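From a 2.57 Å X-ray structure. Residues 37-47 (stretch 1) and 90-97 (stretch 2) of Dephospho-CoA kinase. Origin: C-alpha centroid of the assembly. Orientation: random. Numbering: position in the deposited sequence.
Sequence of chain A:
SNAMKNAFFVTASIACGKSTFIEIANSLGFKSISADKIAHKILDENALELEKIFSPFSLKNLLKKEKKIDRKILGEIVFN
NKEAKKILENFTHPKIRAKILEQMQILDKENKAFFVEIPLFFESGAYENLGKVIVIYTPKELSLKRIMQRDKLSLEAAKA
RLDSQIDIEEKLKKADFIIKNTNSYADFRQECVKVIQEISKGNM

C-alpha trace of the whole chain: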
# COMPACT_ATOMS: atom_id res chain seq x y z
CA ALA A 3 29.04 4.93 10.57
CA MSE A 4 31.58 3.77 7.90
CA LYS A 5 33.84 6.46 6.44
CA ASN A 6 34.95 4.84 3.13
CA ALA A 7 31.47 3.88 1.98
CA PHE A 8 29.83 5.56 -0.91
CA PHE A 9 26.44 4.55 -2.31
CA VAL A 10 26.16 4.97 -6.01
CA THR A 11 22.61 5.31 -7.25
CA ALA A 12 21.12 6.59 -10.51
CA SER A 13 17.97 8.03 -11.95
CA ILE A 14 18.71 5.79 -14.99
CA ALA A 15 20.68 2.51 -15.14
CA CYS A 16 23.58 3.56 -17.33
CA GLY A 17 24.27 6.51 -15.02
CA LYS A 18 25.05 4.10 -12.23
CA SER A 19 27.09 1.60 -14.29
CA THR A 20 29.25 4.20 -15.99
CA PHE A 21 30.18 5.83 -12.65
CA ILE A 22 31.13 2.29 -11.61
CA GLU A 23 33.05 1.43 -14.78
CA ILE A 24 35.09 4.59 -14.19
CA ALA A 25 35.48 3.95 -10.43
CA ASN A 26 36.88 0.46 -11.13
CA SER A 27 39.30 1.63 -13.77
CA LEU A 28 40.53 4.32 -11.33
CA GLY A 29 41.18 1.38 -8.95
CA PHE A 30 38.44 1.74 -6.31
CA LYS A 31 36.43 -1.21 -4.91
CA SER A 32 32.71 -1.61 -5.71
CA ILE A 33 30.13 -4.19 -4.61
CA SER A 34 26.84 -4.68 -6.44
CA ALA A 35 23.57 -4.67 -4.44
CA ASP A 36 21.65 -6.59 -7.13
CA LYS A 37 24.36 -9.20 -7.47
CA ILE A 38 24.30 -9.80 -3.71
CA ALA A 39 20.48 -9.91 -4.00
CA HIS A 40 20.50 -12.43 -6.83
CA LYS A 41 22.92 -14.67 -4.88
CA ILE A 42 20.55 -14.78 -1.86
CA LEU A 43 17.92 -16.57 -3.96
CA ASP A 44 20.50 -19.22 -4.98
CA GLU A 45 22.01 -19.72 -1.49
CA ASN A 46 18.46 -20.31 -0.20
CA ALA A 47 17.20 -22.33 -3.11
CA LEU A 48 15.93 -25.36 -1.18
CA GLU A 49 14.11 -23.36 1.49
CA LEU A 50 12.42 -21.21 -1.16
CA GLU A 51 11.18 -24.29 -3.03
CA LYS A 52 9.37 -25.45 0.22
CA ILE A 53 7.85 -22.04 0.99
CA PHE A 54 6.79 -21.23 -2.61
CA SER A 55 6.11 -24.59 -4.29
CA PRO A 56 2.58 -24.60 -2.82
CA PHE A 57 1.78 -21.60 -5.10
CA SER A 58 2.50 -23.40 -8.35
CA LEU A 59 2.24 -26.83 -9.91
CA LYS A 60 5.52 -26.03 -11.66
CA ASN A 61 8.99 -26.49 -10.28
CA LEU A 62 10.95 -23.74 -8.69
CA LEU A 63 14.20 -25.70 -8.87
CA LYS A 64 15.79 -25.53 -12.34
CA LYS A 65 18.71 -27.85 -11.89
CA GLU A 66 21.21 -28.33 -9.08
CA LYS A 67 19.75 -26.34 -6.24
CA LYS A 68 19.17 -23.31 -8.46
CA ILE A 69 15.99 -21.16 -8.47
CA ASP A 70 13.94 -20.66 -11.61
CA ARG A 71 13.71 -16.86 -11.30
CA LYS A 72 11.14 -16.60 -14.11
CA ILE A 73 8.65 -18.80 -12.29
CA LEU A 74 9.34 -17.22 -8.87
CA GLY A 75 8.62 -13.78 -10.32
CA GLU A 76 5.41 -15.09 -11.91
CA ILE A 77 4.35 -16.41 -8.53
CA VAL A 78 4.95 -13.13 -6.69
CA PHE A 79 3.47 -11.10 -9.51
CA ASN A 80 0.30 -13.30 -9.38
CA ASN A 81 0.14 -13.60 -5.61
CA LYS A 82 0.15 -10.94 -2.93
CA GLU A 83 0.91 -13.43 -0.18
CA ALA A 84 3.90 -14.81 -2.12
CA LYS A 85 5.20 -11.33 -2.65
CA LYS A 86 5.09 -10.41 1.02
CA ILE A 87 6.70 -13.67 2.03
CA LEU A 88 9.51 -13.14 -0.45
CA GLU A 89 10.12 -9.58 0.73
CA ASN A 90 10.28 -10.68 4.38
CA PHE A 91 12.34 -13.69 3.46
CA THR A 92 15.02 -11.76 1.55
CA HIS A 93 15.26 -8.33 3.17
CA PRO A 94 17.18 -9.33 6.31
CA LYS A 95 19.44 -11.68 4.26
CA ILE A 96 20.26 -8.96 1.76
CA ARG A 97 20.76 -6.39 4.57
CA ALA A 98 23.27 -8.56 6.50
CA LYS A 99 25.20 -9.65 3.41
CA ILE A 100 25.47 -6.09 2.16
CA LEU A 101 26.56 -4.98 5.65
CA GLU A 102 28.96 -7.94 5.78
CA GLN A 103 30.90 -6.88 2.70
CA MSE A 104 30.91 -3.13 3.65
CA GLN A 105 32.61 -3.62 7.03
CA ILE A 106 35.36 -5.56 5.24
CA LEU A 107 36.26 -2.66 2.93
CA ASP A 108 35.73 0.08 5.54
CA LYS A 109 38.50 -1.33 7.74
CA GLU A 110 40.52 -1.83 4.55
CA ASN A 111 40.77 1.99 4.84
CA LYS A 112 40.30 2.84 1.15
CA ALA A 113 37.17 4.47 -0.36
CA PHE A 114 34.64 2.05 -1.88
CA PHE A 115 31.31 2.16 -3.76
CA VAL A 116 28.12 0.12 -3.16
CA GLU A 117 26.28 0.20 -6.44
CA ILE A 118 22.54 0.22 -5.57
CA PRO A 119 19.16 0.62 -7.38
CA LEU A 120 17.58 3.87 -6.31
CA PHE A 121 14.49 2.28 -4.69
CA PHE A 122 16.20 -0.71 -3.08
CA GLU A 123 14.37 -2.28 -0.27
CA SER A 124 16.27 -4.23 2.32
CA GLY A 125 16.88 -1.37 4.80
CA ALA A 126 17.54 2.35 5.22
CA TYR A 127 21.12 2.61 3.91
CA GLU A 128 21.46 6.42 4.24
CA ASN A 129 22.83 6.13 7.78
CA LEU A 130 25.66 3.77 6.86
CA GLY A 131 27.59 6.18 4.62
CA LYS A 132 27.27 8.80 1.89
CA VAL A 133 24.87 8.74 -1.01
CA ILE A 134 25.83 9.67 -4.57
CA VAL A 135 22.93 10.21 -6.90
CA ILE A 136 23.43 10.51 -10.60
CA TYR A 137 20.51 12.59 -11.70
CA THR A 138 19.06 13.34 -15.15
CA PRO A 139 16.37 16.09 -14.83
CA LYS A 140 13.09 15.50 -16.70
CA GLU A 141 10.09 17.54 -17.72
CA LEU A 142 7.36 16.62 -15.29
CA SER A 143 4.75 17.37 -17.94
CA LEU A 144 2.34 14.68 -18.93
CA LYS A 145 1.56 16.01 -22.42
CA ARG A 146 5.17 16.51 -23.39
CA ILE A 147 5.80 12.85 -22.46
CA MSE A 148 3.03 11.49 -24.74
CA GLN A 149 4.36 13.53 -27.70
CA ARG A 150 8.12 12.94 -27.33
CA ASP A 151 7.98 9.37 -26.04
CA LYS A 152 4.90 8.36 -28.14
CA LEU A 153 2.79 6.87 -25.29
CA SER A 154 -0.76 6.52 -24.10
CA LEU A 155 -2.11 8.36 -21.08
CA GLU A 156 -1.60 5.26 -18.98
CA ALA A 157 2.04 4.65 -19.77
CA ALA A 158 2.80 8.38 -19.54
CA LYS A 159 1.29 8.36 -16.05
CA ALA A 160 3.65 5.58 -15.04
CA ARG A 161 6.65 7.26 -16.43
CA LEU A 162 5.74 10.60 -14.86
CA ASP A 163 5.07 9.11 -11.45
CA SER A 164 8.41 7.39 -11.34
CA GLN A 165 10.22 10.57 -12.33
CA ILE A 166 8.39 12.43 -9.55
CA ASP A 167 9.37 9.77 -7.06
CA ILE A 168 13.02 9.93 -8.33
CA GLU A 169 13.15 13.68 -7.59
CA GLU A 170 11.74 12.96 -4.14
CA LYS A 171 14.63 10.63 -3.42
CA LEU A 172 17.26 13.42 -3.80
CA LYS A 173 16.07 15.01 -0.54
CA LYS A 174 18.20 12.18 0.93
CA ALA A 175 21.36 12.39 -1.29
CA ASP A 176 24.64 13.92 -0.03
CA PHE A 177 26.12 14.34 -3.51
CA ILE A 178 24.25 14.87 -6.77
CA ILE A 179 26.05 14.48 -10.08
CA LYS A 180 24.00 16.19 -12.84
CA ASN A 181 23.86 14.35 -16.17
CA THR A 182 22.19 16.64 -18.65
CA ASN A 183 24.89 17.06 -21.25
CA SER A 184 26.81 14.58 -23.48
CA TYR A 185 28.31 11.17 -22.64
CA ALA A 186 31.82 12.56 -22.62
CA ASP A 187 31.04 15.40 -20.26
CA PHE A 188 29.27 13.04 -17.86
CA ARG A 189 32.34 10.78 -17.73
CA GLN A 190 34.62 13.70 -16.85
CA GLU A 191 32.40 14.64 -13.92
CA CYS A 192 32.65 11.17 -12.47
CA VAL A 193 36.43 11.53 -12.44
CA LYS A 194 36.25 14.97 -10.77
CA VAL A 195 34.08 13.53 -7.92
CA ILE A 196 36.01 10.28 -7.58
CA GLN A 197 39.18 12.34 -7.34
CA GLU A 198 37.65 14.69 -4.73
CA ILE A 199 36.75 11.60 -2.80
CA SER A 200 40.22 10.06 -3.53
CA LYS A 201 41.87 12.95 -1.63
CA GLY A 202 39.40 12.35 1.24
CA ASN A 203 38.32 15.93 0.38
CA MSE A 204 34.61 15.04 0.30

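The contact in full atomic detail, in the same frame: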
# COMPACT_ATOMS: atom_id res chain seq x y z
N LYS A 37 23.67 -7.93 -7.34
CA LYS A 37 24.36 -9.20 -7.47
C LYS A 37 24.19 -9.93 -6.14
O LYS A 37 23.68 -11.05 -6.09
CB LYS A 37 25.83 -9.00 -7.87
CG LYS A 37 26.01 -8.43 -9.27
CD LYS A 37 26.00 -9.52 -10.35
CE LYS A 37 26.34 -8.99 -11.75
NZ LYS A 37 25.13 -8.82 -12.62
N ILE A 38 24.56 -9.26 -5.05
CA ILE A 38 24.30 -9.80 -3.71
C ILE A 38 22.84 -10.32 -3.58
O ILE A 38 22.60 -11.42 -3.07
CB ILE A 38 24.57 -8.77 -2.62
CG1 ILE A 38 26.06 -8.48 -2.53
CG2 ILE A 38 24.14 -9.30 -1.28
CD1 ILE A 38 26.41 -7.18 -1.82
N ALA A 39 21.89 -9.52 -4.05
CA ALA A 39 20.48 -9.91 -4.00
C ALA A 39 20.19 -11.19 -4.77
O ALA A 39 19.47 -12.07 -4.29
CB ALA A 39 19.60 -8.77 -4.50
N HIS A 40 20.76 -11.30 -5.96
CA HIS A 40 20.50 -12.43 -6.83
C HIS A 40 21.09 -13.70 -6.19
O HIS A 40 20.48 -14.79 -6.27
CB HIS A 40 21.05 -12.13 -8.24
CG HIS A 40 20.96 -13.28 -9.20
ND1 HIS A 40 21.74 -13.37 -10.32
CD2 HIS A 40 20.19 -14.40 -9.19
CE1 HIS A 40 21.45 -14.49 -10.97
NE2 HIS A 40 20.52 -15.13 -10.30
N LYS A 41 22.22 -13.54 -5.51
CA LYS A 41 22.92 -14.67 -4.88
C LYS A 41 22.18 -15.18 -3.62
O LYS A 41 22.38 -16.32 -3.20
CB LYS A 41 24.38 -14.28 -4.55
CG LYS A 41 25.43 -15.35 -4.89
CD LYS A 41 25.82 -16.21 -3.68
CE LYS A 41 26.55 -17.49 -4.06
NZ LYS A 41 25.57 -18.59 -4.33
N ILE A 42 21.32 -14.35 -3.02
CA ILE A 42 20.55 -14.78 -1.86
C ILE A 42 19.52 -15.84 -2.28
O ILE A 42 19.38 -16.87 -1.59
CB ILE A 42 19.83 -13.59 -1.17
CG1 ILE A 42 20.81 -12.75 -0.35
CG2 ILE A 42 18.70 -14.07 -0.28
CD1 ILE A 42 21.79 -13.52 0.47
N LEU A 43 18.86 -15.60 -3.41
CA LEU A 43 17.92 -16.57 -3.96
C LEU A 43 18.55 -17.94 -4.21
O LEU A 43 17.92 -18.96 -3.94
CB LEU A 43 17.30 -16.07 -5.26
CG LEU A 43 16.57 -14.74 -5.09
CD1 LEU A 43 15.87 -14.39 -6.39
CD2 LEU A 43 15.57 -14.75 -3.92
N ASP A 44 19.79 -17.96 -4.71
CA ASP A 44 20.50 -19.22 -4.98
C ASP A 44 21.04 -19.87 -3.72
O ASP A 44 21.06 -21.09 -3.63
CB ASP A 44 21.66 -19.01 -5.96
CG ASP A 44 21.21 -18.77 -7.41
OD1 ASP A 44 20.47 -19.62 -7.97
OD2 ASP A 44 21.63 -17.76 -8.00
N GLU A 45 21.51 -19.10 -2.74
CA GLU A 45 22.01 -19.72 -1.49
C GLU A 45 20.87 -20.35 -0.73
O GLU A 45 21.09 -21.26 0.03
CB GLU A 45 22.67 -18.71 -0.56
CG GLU A 45 24.05 -18.23 -0.98
CD GLU A 45 24.54 -17.06 -0.12
OE1 GLU A 45 24.52 -17.19 1.13
OE2 GLU A 45 24.93 -16.01 -0.70
N ASN A 46 19.65 -19.83 -0.91
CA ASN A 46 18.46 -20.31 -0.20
C ASN A 46 17.48 -20.90 -1.19
O ASN A 46 16.31 -20.55 -1.19
CB ASN A 46 17.79 -19.17 0.54
CG ASN A 46 18.66 -18.64 1.63
OD1 ASN A 46 18.79 -19.28 2.67
ND2 ASN A 46 19.34 -17.52 1.38
N ALA A 47 17.99 -21.79 -2.03
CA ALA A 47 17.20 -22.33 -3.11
C ALA A 47 16.29 -23.44 -2.58
O ALA A 47 15.12 -23.46 -2.93
CB ALA A 47 18.10 -22.84 -4.23
N ASN A 90 9.85 -10.48 3.01
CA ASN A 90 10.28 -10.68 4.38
C ASN A 90 11.32 -11.77 4.46
O ASN A 90 12.20 -11.78 5.33
CB ASN A 90 9.09 -11.02 5.26
CG ASN A 90 9.50 -11.40 6.66
OD1 ASN A 90 9.82 -10.54 7.47
ND2 ASN A 90 9.51 -12.69 6.95
N PHE A 91 11.27 -12.69 3.53
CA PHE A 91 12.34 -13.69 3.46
C PHE A 91 13.70 -13.11 3.13
O PHE A 91 14.68 -13.53 3.73
CB PHE A 91 12.01 -14.73 2.40
CG PHE A 91 12.87 -15.94 2.48
CD1 PHE A 91 12.68 -16.89 3.47
CD2 PHE A 91 13.84 -16.16 1.53
CE1 PHE A 91 13.47 -18.04 3.52
CE2 PHE A 91 14.64 -17.28 1.56
CZ PHE A 91 14.45 -18.23 2.54
N THR A 92 13.76 -12.17 2.17
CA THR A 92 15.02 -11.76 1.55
C THR A 92 15.64 -10.55 2.23
O THR A 92 16.83 -10.47 2.41
CB THR A 92 14.81 -11.38 0.08
OG1 THR A 92 13.73 -10.45 -0.03
CG2 THR A 92 14.48 -12.58 -0.75
N HIS A 93 14.80 -9.58 2.60
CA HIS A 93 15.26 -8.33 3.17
C HIS A 93 16.34 -8.47 4.24
O HIS A 93 17.40 -7.85 4.12
CB HIS A 93 14.10 -7.49 3.71
CG HIS A 93 13.21 -6.90 2.65
ND1 HIS A 93 12.03 -6.25 2.96
CD2 HIS A 93 13.33 -6.86 1.31
CE1 HIS A 93 11.48 -5.81 1.84
NE2 HIS A 93 12.23 -6.18 0.82
N PRO A 94 16.09 -9.25 5.31
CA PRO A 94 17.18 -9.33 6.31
C PRO A 94 18.46 -10.04 5.80
O PRO A 94 19.58 -9.72 6.24
CB PRO A 94 16.54 -10.09 7.46
CG PRO A 94 15.37 -10.83 6.85
CD PRO A 94 14.88 -9.97 5.74
N LYS A 95 18.31 -10.96 4.86
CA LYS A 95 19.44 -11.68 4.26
C LYS A 95 20.25 -10.79 3.35
O LYS A 95 21.49 -10.89 3.31
CB LYS A 95 18.96 -12.89 3.46
CG LYS A 95 18.52 -14.02 4.33
CD LYS A 95 17.71 -15.04 3.55
CE LYS A 95 17.15 -16.16 4.43
NZ LYS A 95 15.83 -15.83 5.06
N ILE A 96 19.56 -9.92 2.62
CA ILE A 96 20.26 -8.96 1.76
C ILE A 96 20.99 -7.91 2.64
O ILE A 96 22.19 -7.66 2.46
CB ILE A 96 19.32 -8.31 0.73
CG1 ILE A 96 18.54 -9.36 -0.12
CG2 ILE A 96 20.15 -7.53 -0.25
CD1 ILE A 96 17.34 -8.83 -0.89
N ARG A 97 20.26 -7.37 3.61
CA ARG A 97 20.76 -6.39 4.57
C ARG A 97 22.02 -6.83 5.32
O ARG A 97 22.92 -6.03 5.54
CB ARG A 97 19.65 -6.07 5.56
CG ARG A 97 19.99 -5.11 6.70
CD ARG A 97 19.73 -3.65 6.34
NE ARG A 97 20.22 -2.73 7.36
CZ ARG A 97 20.35 -1.41 7.19
NH1 ARG A 97 20.04 -0.84 6.03
NH2 ARG A 97 20.81 -0.67 8.19

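Residues 37-45 and 90-97 are both helical, and their axes pass within 9.6 Å with an angle of 122° between N-to-C directions, so the helices cross obliquely. The backbones come nearest at A39 and I96, whose CA atoms lie 5.8 Å apart; the methyl of A39 takes up little room at this point. The second helix is kinked: the N atoms of P94 and K95 make no bond to the preceding turn, and proline has no amide hydrogen to offer.

No hydrogen bond crosses the contact, which buries 370 Å² in total and rests on packing. I96 is its apolar centre, with CD1 4.3 Å from A39 CB, CG1 4.1 Å from I42 CG1 and CG2 4.5 Å from I38 CG2. I42, whose CA-to-CB bond points toward the other helix, also places CG2 3.9 Å from K95 CB. One turn back along the second helix, T92 CG2 meets L43 CD2 at 4.0 Å, presenting a methyl to leucine.

Where the first helix ends, the contact uses aliphatic carbons of polar residues along with the N46 amide nitrogen. N46 CB approaches the edge of the F91 ring, 3.8 Å from CE2, while N46 ND2 donates to I42 O (3.0 Å, 152°) within its own stretch. K95 likewise turns back, NZ donating to F91 O at 2.9 Å, and K95 CD lies 3.7 Å from N46 ND2.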